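PDB 5GIV: carboxypeptidase 1 from Deinococcus radiodurans str. R1, which probably releases amino acids one at a time from the C-terminus of peptides, with broad specificity, as a zinc-dependent metallocarboxypeptidase of the M32 family. Local coordinates for residues G289-V294 / W470-L475; S429-A434 / R478-A483; A438-L443 / F452-G457. One frame throughout, in Å; residues are numbered along the deposited sequence.

Interaction 1. Residues G289-V294 / W470-L475; sequences GVSAGV and WTPGEL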
loop_
_atom_site.group_PDB
_atom_site.type_symbol
_atom_site.label_atom_id
_atom_site.label_comp_id
_atom_site.label_asym_id
_atom_site.label_seq_id
_atom_site.Cartn_x
_atom_site.Cartn_y
_atom_site.Cartn_z
ATOM N N GLY A 289 -9.211 -16.300 -11.489
ATOM C CA GLY A 289 -8.987 -17.733 -11.582
ATOM C C GLY A 289 -10.229 -18.540 -11.250
ATOM O O GLY A 289 -11.106 -18.103 -10.503
ATOM N N VAL A 290 -10.279 -19.758 -11.790
ATOM C CA VAL A 290 -11.502 -20.558 -11.761
ATOM C C VAL A 290 -11.614 -21.455 -10.523
ATOM O O VAL A 290 -12.730 -21.763 -10.092
ATOM C CB VAL A 290 -11.611 -21.393 -13.056
ATOM C CG1 VAL A 290 -10.613 -22.548 -13.044
ATOM C CG2 VAL A 290 -13.024 -21.912 -13.250
ATOM N N SER A 291 -10.495 -21.876 -9.927
ATOM C CA SER A 291 -10.553 -22.796 -8.792
ATOM C C SER A 291 -9.191 -22.849 -8.106
ATOM O O SER A 291 -8.174 -22.419 -8.656
ATOM C CB SER A 291 -10.958 -24.203 -9.225
ATOM O OG SER A 291 -9.942 -24.778 -10.027
ATOM N N ALA A 292 -9.181 -23.401 -6.893
ATOM C CA ALA A 292 -7.923 -23.527 -6.170
ATOM C C ALA A 292 -6.974 -24.468 -6.893
ATOM O O ALA A 292 -5.776 -24.184 -7.011
ATOM C CB ALA A 292 -8.172 -24.016 -4.742
ATOM N N GLY A 293 -7.490 -25.598 -7.377
ATOM C CA GLY A 293 -6.629 -26.569 -8.035
ATOM C C GLY A 293 -6.033 -26.041 -9.324
ATOM O O GLY A 293 -4.842 -26.222 -9.588
ATOM N N VAL A 294 -6.842 -25.367 -10.139
ATOM C CA VAL A 294 -6.303 -24.796 -11.365
ATOM C C VAL A 294 -5.277 -23.723 -11.029
ATOM O O VAL A 294 -4.213 -23.648 -11.655
ATOM C CB VAL A 294 -7.434 -24.246 -12.258
ATOM C CG1 VAL A 294 -6.850 -23.508 -13.450
ATOM C CG2 VAL A 294 -8.316 -25.366 -12.735
ATOM N N TRP A 470 -15.291 -20.911 -18.202
ATOM C CA TRP A 470 -15.606 -22.331 -18.157
ATOM C C TRP A 470 -15.532 -22.843 -16.725
ATOM O O TRP A 470 -14.774 -22.317 -15.910
ATOM C CB TRP A 470 -14.652 -23.138 -19.044
ATOM C CG TRP A 470 -14.595 -22.642 -20.470
ATOM C CD1 TRP A 470 -13.565 -21.979 -21.072
ATOM C CD2 TRP A 470 -15.612 -22.796 -21.467
ATOM N NE1 TRP A 470 -13.881 -21.705 -22.381
ATOM C CE2 TRP A 470 -15.131 -22.197 -22.649
ATOM C CE3 TRP A 470 -16.885 -23.383 -21.473
ATOM C CZ2 TRP A 470 -15.880 -22.162 -23.829
ATOM C CZ3 TRP A 470 -17.632 -23.346 -22.642
ATOM C CH2 TRP A 470 -17.123 -22.742 -23.804
ATOM N N THR A 471 -16.329 -23.868 -16.417
ATOM C CA THR A 471 -16.175 -24.547 -15.142
ATOM C C THR A 471 -14.821 -25.245 -15.099
ATOM O O THR A 471 -14.222 -25.529 -16.139
ATOM C CB THR A 471 -17.279 -25.584 -14.911
ATOM O OG1 THR A 471 -17.113 -26.698 -15.804
ATOM C CG2 THR A 471 -18.640 -24.970 -15.140
ATOM N N PRO A 472 -14.317 -25.542 -13.902
ATOM C CA PRO A 472 -13.024 -26.249 -13.824
ATOM C C PRO A 472 -12.972 -27.488 -14.700
ATOM O O PRO A 472 -12.017 -27.667 -15.469
ATOM C CB PRO A 472 -12.902 -26.565 -12.328
ATOM C CG PRO A 472 -13.693 -25.468 -11.652
ATOM C CD PRO A 472 -14.853 -25.190 -12.574
ATOM N N GLY A 473 -13.997 -28.340 -14.633
ATOM C CA GLY A 473 -13.993 -29.542 -15.450
ATOM C C GLY A 473 -13.978 -29.231 -16.935
ATOM O O GLY A 473 -13.284 -29.889 -17.709
ATOM N N GLU A 474 -14.758 -28.233 -17.356
ATOM C CA GLU A 474 -14.766 -27.855 -18.764
ATOM C C GLU A 474 -13.416 -27.306 -19.208
ATOM O O GLU A 474 -12.938 -27.632 -20.299
ATOM C CB GLU A 474 -15.861 -26.825 -19.018
ATOM C CG GLU A 474 -17.261 -27.359 -18.861
ATOM C CD GLU A 474 -18.285 -26.247 -18.770
ATOM O OE1 GLU A 474 -17.890 -25.073 -18.594
ATOM O OE2 GLU A 474 -19.488 -26.551 -18.877
ATOM N N LEU A 475 -12.795 -26.450 -18.385
ATOM C CA LEU A 475 -11.504 -25.879 -18.754
ATOM C C LEU A 475 -10.449 -26.968 -18.888
ATOM O O LEU A 475 -9.705 -27.007 -19.871
ATOM C CB LEU A 475 -11.083 -24.821 -17.733
ATOM C CG LEU A 475 -9.786 -24.034 -17.966
ATOM C CD1 LEU A 475 -9.908 -23.048 -19.125
ATOM C CD2 LEU A 475 -9.374 -23.303 -16.686
#

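Interaction 2. Residues S429-A434 / R478-A483; sequences SAQFYA and RATGQA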
loop_
_atom_site.group_PDB
_atom_site.type_symbol
_atom_site.label_atom_id
_atom_site.label_comp_id
_atom_site.label_asym_id
_atom_site.label_seq_id
_atom_site.Cartn_x
_atom_site.Cartn_y
_atom_site.Cartn_z
ATOM N N SER A 429 -0.757 -29.597 -12.682
ATOM C CA SER A 429 0.415 -28.921 -13.235
ATOM C C SER A 429 1.045 -29.737 -14.361
ATOM O O SER A 429 1.356 -29.199 -15.429
ATOM C CB SER A 429 1.440 -28.636 -12.131
ATOM O OG SER A 429 2.023 -29.822 -11.623
ATOM N N ALA A 430 1.241 -31.042 -14.137
ATOM C CA ALA A 430 1.815 -31.902 -15.174
ATOM C C ALA A 430 0.834 -32.158 -16.315
ATOM O O ALA A 430 1.254 -32.306 -17.469
ATOM C CB ALA A 430 2.276 -33.228 -14.572
ATOM N N GLN A 431 -0.463 -32.246 -16.011
ATOM C CA GLN A 431 -1.460 -32.458 -17.054
ATOM C C GLN A 431 -1.510 -31.264 -17.998
ATOM O O GLN A 431 -1.509 -31.428 -19.222
ATOM C CB GLN A 431 -2.827 -32.728 -16.418
ATOM C CG GLN A 431 -3.969 -33.035 -17.389
ATOM C CD GLN A 431 -5.206 -33.609 -16.678
ATOM O OE1 GLN A 431 -5.121 -34.055 -15.534
ATOM N NE2 GLN A 431 -6.358 -33.589 -17.357
ATOM N N PHE A 432 -1.545 -30.047 -17.445
ATOM C CA PHE A 432 -1.495 -28.864 -18.297
ATOM C C PHE A 432 -0.178 -28.789 -19.050
ATOM O O PHE A 432 -0.149 -28.469 -20.242
ATOM C CB PHE A 432 -1.690 -27.592 -17.471
ATOM C CG PHE A 432 -3.113 -27.313 -17.124
ATOM C CD1 PHE A 432 -4.065 -27.176 -18.127
ATOM C CD2 PHE A 432 -3.505 -27.179 -15.805
ATOM C CE1 PHE A 432 -5.380 -26.922 -17.817
ATOM C CE2 PHE A 432 -4.826 -26.919 -15.487
ATOM C CZ PHE A 432 -5.765 -26.793 -16.490
ATOM N N TYR A 433 0.922 -29.101 -18.376
ATOM C CA TYR A 433 2.222 -28.944 -19.006
ATOM C C TYR A 433 2.371 -29.877 -20.200
ATOM O O TYR A 433 2.835 -29.454 -21.264
ATOM C CB TYR A 433 3.315 -29.197 -17.983
ATOM C CG TYR A 433 4.698 -29.001 -18.516
ATOM C CD1 TYR A 433 5.275 -27.741 -18.533
ATOM C CD2 TYR A 433 5.438 -30.080 -19.005
ATOM C CE1 TYR A 433 6.559 -27.554 -19.014
ATOM C CE2 TYR A 433 6.721 -29.900 -19.492
ATOM C CZ TYR A 433 7.276 -28.635 -19.491
ATOM O OH TYR A 433 8.550 -28.446 -19.968
ATOM N N ALA A 434 1.964 -31.145 -20.043
ATOM C CA ALA A 434 2.088 -32.118 -21.126
ATOM C C ALA A 434 1.254 -31.709 -22.331
ATOM O O ALA A 434 1.662 -31.917 -23.481
ATOM C CB ALA A 434 1.683 -33.508 -20.642
ATOM N N ARG A 478 -11.308 -29.129 -22.079
ATOM C CA ARG A 478 -11.030 -28.478 -23.355
ATOM C C ARG A 478 -9.537 -28.276 -23.557
ATOM O O ARG A 478 -9.030 -28.421 -24.675
ATOM C CB ARG A 478 -11.752 -27.136 -23.446
ATOM C CG ARG A 478 -13.242 -27.202 -23.200
ATOM C CD ARG A 478 -13.807 -25.814 -23.047
ATOM N NE ARG A 478 -13.690 -25.057 -24.286
ATOM C CZ ARG A 478 -14.589 -25.116 -25.267
ATOM N NH1 ARG A 478 -15.657 -25.901 -25.136
ATOM N NH2 ARG A 478 -14.423 -24.402 -26.379
ATOM N N ALA A 479 -8.814 -27.947 -22.489
ATOM C CA ALA A 479 -7.417 -27.571 -22.653
ATOM C C ALA A 479 -6.518 -28.782 -22.864
ATOM O O ALA A 479 -5.557 -28.708 -23.633
ATOM C CB ALA A 479 -6.949 -26.766 -21.442
ATOM N N THR A 480 -6.814 -29.905 -22.202
ATOM C CA THR A 480 -5.931 -31.066 -22.209
ATOM C C THR A 480 -6.543 -32.313 -22.838
ATOM O O THR A 480 -5.837 -33.321 -22.976
ATOM C CB THR A 480 -5.468 -31.408 -20.780
ATOM O OG1 THR A 480 -6.531 -32.034 -20.060
ATOM C CG2 THR A 480 -5.036 -30.160 -20.036
ATOM N N GLY A 481 -7.819 -32.279 -23.217
ATOM C CA GLY A 481 -8.462 -33.385 -23.883
ATOM C C GLY A 481 -9.051 -34.443 -22.976
ATOM O O GLY A 481 -9.680 -35.382 -23.481
ATOM N N GLN A 482 -8.901 -34.310 -21.658
ATOM C CA GLN A 482 -9.421 -35.293 -20.719
ATOM C C GLN A 482 -9.662 -34.632 -19.369
ATOM O O GLN A 482 -9.189 -33.525 -19.101
ATOM C CB GLN A 482 -8.464 -36.473 -20.567
ATOM C CG GLN A 482 -7.049 -36.050 -20.240
ATOM C CD GLN A 482 -6.096 -37.222 -20.149
ATOM O OE1 GLN A 482 -6.493 -38.333 -19.809
ATOM N NE2 GLN A 482 -4.832 -36.981 -20.455
ATOM N N ALA A 483 -10.418 -35.325 -18.522
ATOM C CA ALA A 483 -10.693 -34.854 -17.177
ATOM C C ALA A 483 -9.450 -35.015 -16.300
ATOM O O ALA A 483 -8.426 -35.582 -16.710
ATOM C CB ALA A 483 -11.881 -35.614 -16.585
#

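Interaction 3. Residues A438-L443 / F452-G457; sequences AANPGL and FSRLHG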
loop_
_atom_site.group_PDB
_atom_site.type_symbol
_atom_site.label_atom_id
_atom_site.label_comp_id
_atom_site.label_asym_id
_atom_site.label_seq_id
_atom_site.Cartn_x
_atom_site.Cartn_y
_atom_site.Cartn_z
ATOM N N ALA A 438 2.753 -31.210 -26.025
ATOM C CA ALA A 438 2.126 -31.856 -27.176
ATOM C C ALA A 438 1.812 -30.854 -28.283
ATOM O O ALA A 438 1.982 -31.154 -29.471
ATOM C CB ALA A 438 0.851 -32.578 -26.741
ATOM N N ALA A 439 1.368 -29.649 -27.915
ATOM C CA ALA A 439 1.061 -28.625 -28.908
ATOM C C ALA A 439 2.279 -27.824 -29.347
ATOM O O ALA A 439 2.166 -27.040 -30.296
ATOM C CB ALA A 439 -0.002 -27.661 -28.385
ATOM N N ASN A 440 3.412 -27.945 -28.656
ATOM C CA ASN A 440 4.618 -27.178 -28.982
ATOM C C ASN A 440 5.842 -28.066 -28.802
ATOM O O ASN A 440 6.616 -27.901 -27.851
ATOM C CB ASN A 440 4.723 -25.923 -28.109
ATOM C CG ASN A 440 3.517 -25.022 -28.238
ATOM O OD1 ASN A 440 3.511 -24.091 -29.033
ATOM N ND2 ASN A 440 2.492 -25.282 -27.437
ATOM N N PRO A 441 6.078 -28.997 -29.746
ATOM C CA PRO A 441 7.207 -29.932 -29.610
ATOM C C PRO A 441 8.553 -29.233 -29.484
ATOM O O PRO A 441 8.994 -28.539 -30.405
ATOM C CB PRO A 441 7.133 -30.767 -30.893
ATOM C CG PRO A 441 6.378 -29.914 -31.858
ATOM C CD PRO A 441 5.385 -29.148 -31.035
ATOM N N GLY A 442 9.154 -29.297 -28.307
ATOM C CA GLY A 442 10.498 -28.784 -28.167
ATOM C C GLY A 442 10.548 -27.622 -27.209
ATOM O O GLY A 442 11.382 -26.724 -27.362
ATOM N N LEU A 443 9.645 -27.615 -26.227
ATOM C CA LEU A 443 9.622 -26.520 -25.263
ATOM C C LEU A 443 10.935 -26.429 -24.499
ATOM O O LEU A 443 11.479 -25.334 -24.319
ATOM C CB LEU A 443 8.457 -26.696 -24.291
ATOM C CG LEU A 443 7.085 -26.323 -24.825
ATOM C CD1 LEU A 443 6.046 -26.542 -23.738
ATOM C CD2 LEU A 443 7.098 -24.886 -25.313
ATOM N N PHE A 452 10.231 -18.438 -22.996
ATOM C CA PHE A 452 9.077 -19.153 -22.464
ATOM C C PHE A 452 7.780 -18.778 -23.168
ATOM O O PHE A 452 6.693 -19.114 -22.678
ATOM C CB PHE A 452 8.962 -18.913 -20.954
ATOM C CG PHE A 452 10.184 -19.310 -20.205
ATOM C CD1 PHE A 452 10.374 -20.635 -19.835
ATOM C CD2 PHE A 452 11.156 -18.378 -19.890
ATOM C CE1 PHE A 452 11.511 -21.029 -19.163
ATOM C CE2 PHE A 452 12.297 -18.762 -19.204
ATOM C CZ PHE A 452 12.476 -20.087 -18.840
ATOM N N SER A 453 7.874 -18.114 -24.316
ATOM C CA SER A 453 6.695 -17.557 -24.957
ATOM C C SER A 453 5.754 -18.632 -25.487
ATOM O O SER A 453 4.531 -18.434 -25.483
ATOM C CB SER A 453 7.138 -16.603 -26.061
ATOM O OG SER A 453 8.028 -17.253 -26.939
ATOM N N ARG A 454 6.288 -19.772 -25.932
ATOM C CA ARG A 454 5.419 -20.830 -26.434
ATOM C C ARG A 454 4.663 -21.509 -25.299
ATOM O O ARG A 454 3.467 -21.804 -25.427
ATOM C CB ARG A 454 6.227 -21.851 -27.231
ATOM C CG ARG A 454 6.904 -21.267 -28.450
ATOM C CD ARG A 454 7.095 -22.325 -29.525
ATOM N NE ARG A 454 7.951 -23.423 -29.097
ATOM C CZ ARG A 454 7.978 -24.610 -29.694
ATOM N NH1 ARG A 454 7.172 -24.852 -30.724
ATOM N NH2 ARG A 454 8.790 -25.561 -29.252
ATOM N N LEU A 455 5.338 -21.768 -24.183
ATOM C CA LEU A 455 4.644 -22.348 -23.039
ATOM C C LEU A 455 3.647 -21.355 -22.451
ATOM O O LEU A 455 2.469 -21.676 -22.259
ATOM C CB LEU A 455 5.661 -22.805 -21.991
ATOM C CG LEU A 455 5.097 -23.222 -20.632
ATOM C CD1 LEU A 455 4.163 -24.430 -20.750
ATOM C CD2 LEU A 455 6.235 -23.513 -19.657
ATOM N N HIS A 456 4.096 -20.128 -22.199
ATOM C CA HIS A 456 3.203 -19.107 -21.657
ATOM C C HIS A 456 2.064 -18.798 -22.622
ATOM O O HIS A 456 0.902 -18.691 -22.207
ATOM C CB HIS A 456 4.014 -17.854 -21.317
ATOM C CG HIS A 456 3.220 -16.766 -20.670
ATOM N ND1 HIS A 456 2.846 -15.625 -21.340
ATOM C CD2 HIS A 456 2.693 -16.661 -19.428
ATOM C CE1 HIS A 456 2.146 -14.849 -20.531
ATOM N NE2 HIS A 456 2.033 -15.459 -19.366
ATOM N N GLY A 457 2.371 -18.680 -23.919
ATOM C CA GLY A 457 1.322 -18.425 -24.895
ATOM C C GLY A 457 0.265 -19.512 -24.891
ATOM O O GLY A 457 -0.936 -19.227 -24.873
HETATM O O HOH W 1 8.698 -27.253 -32.642
#

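Interaction 1. Residues G289-V294 / W470-L475
Val290 carries the meeting of two helix beginnings that lie far apart in the sequence, and its two methyl groups serve different partners. CG2 stands anti to the backbone N, while CG1 takes the crowded position between N and the carbonyl carbon (chi1 73°). CG2 is thereby directed at the turn that opens helix 472-480. It approaches the carbonyl oxygen Trp470 O to 3.2 Å, the shortest approach between the segments, and lies 3.8 Å from Pro472 CD. CG1 meets Leu475 CD2 at 3.9 Å, the valine and leucine sliding past each other in opposite senses. The same leucine methyl, CD2, is 4.1 Å from Val294 CG1, so it is shared by both valines. Beside this cluster, Ser291 CB rests on Pro472 CG at 3.9 Å.

The outer side is looser. Gly473 is exposed, the indole of Trp470 leads away from 289-294 toward a cation-pi contact with Arg478, and Glu474 makes no contact with that segment. Here a capping box closes the helix start. Glu474 N donates to Thr471 OG1 at 3.2 Å, and Thr471 N answers with a 2.9 Å bond to Glu474 OE1, arriving from above the carboxylate plane. Helix 292-306 is capped in turn by Ser291 OG, which accepts from Val294 N, while Asp164 takes the N-H of Gly293. The cap bonds of each helix thus come from its own segment, and what passes between the two is mostly apolar, a fit of valine, proline and leucine, apart from the Val290 methyl against Trp470 O.

Interaction 2. Residues S429-A434 / R478-A483
The carboxamide of Gln431 illustrates how one side chain of a helix can satisfy the C-terminal end of another. Its CG is anti to the backbone N (chi1 -177°) and the chain runs on extended, carrying the amide across Thr480 at about a right angle to the place where helix 472-480 ends. NE2 donates twice. One nearly straight bond of 3.1 Å goes to Thr480 OG1, which lies almost in the amide plane; the other, from NE2 to Ala483 O, is 2.9 Å long and more bent, with the donor standing 66° out of the carbonyl plane. The remaining amide atom, OE1, accepts from Thr485 N, and the Thr480 hydroxyl donates in turn to Ile476 O, so a short chain of hydrogen bonds links the loop, the glutamine and the last helical turn. A leucine here would remove the bonds to Thr480 OG1, Ala483 O and Thr485 N, and would probably loosen the loop against helix 420-439.

Next to the polar group, at Phe432, the contact is apolar. Thr480 CG2 comes to 3.7 Å from Phe432 CD1, while Ala479 CB sits at the ring edge, 4.0 Å from Phe432 CE1. Phe432 also touches Ser297 and Gln298 of helix 292-306. After Thr480 the chain leaves the helix at Gly481 with positive phi (86°), and the whole is a helix C-terminus and its exit loop, held by side chains of a neighbouring helix within the predominantly helical M32 fold.

Interaction 3. Residues A438-L443 / F452-G457
Arg454 has the largest share of the contact, laying its guanidinium along the turn that follows helix 420-439. NH2 donates to Pro441 O over 3.2 Å, an almost straight bond (171°) in which the acceptor lies in the guanidinium plane but the donor stands well above the carbonyl plane. One face of the cation is covered by Asn440 CB, which is 3.7 Å from Arg454 NH1 and offset toward the rim. The asparagine and arginine side chains run past each other in opposite directions, their flat groups nearly perpendicular. A water adds to the grip: it donates to Pro441 O at 2.6 Å and accepts only a weak bond from Arg454 NH1. Nearer the helix, Leu443 CD2 packs on the base of the arginine, 3.7 Å from Arg454 CB, and Leu443 CD1 meets Leu455 CD1 at 4.1 Å.

A next shell of bonds helps to position these groups. The arginine chain bends at chi3, and NE forms a salt bridge with Asp446. Asn440 ND2 is held by Ala436 O, while Glu437 OE1 accepts from the backbone N-H of both Gly442 and Leu443. Gly442 has positive phi (117°), and a beta carbon there would collide with the carbonyl oxygen of Pro441 and come close to Arg454 NH2. Leu455 in turn lies against Trp302 and Val306 of helix 292-306 and against Tyr433 and Ala436 of helix 420-439. Remote from the zinc site, the arrangement is a tight interhelical turn, packed on the first turn of helix 453-464 in a helical fold.

Overall arrangement
The three contacts form a chain rather than a cluster. Interactions 1 and 2 use the two ends of helix 472-480; their centres are 12 Å apart, and they touch where Trp470 CZ2 lies 3.5 Å from Arg478 CZ. Interactions 2 and 3 share helix 420-439, with centres 13 Å apart, and join through Tyr433 CE1 and Leu455 CD2 at 4.1 Å. Interactions 1 and 3 do not touch. Distance from the metal separates them further: zinc, bound by His266, His270 and Glu296, is about 11 Å from the Val294 side chain and about 13 Å from that of Phe432, whereas interaction 3 lies away from the site. Helix 292-306, which carries Glu296, begins within interaction 1 and is touched by side chains of interactions 2 and 3.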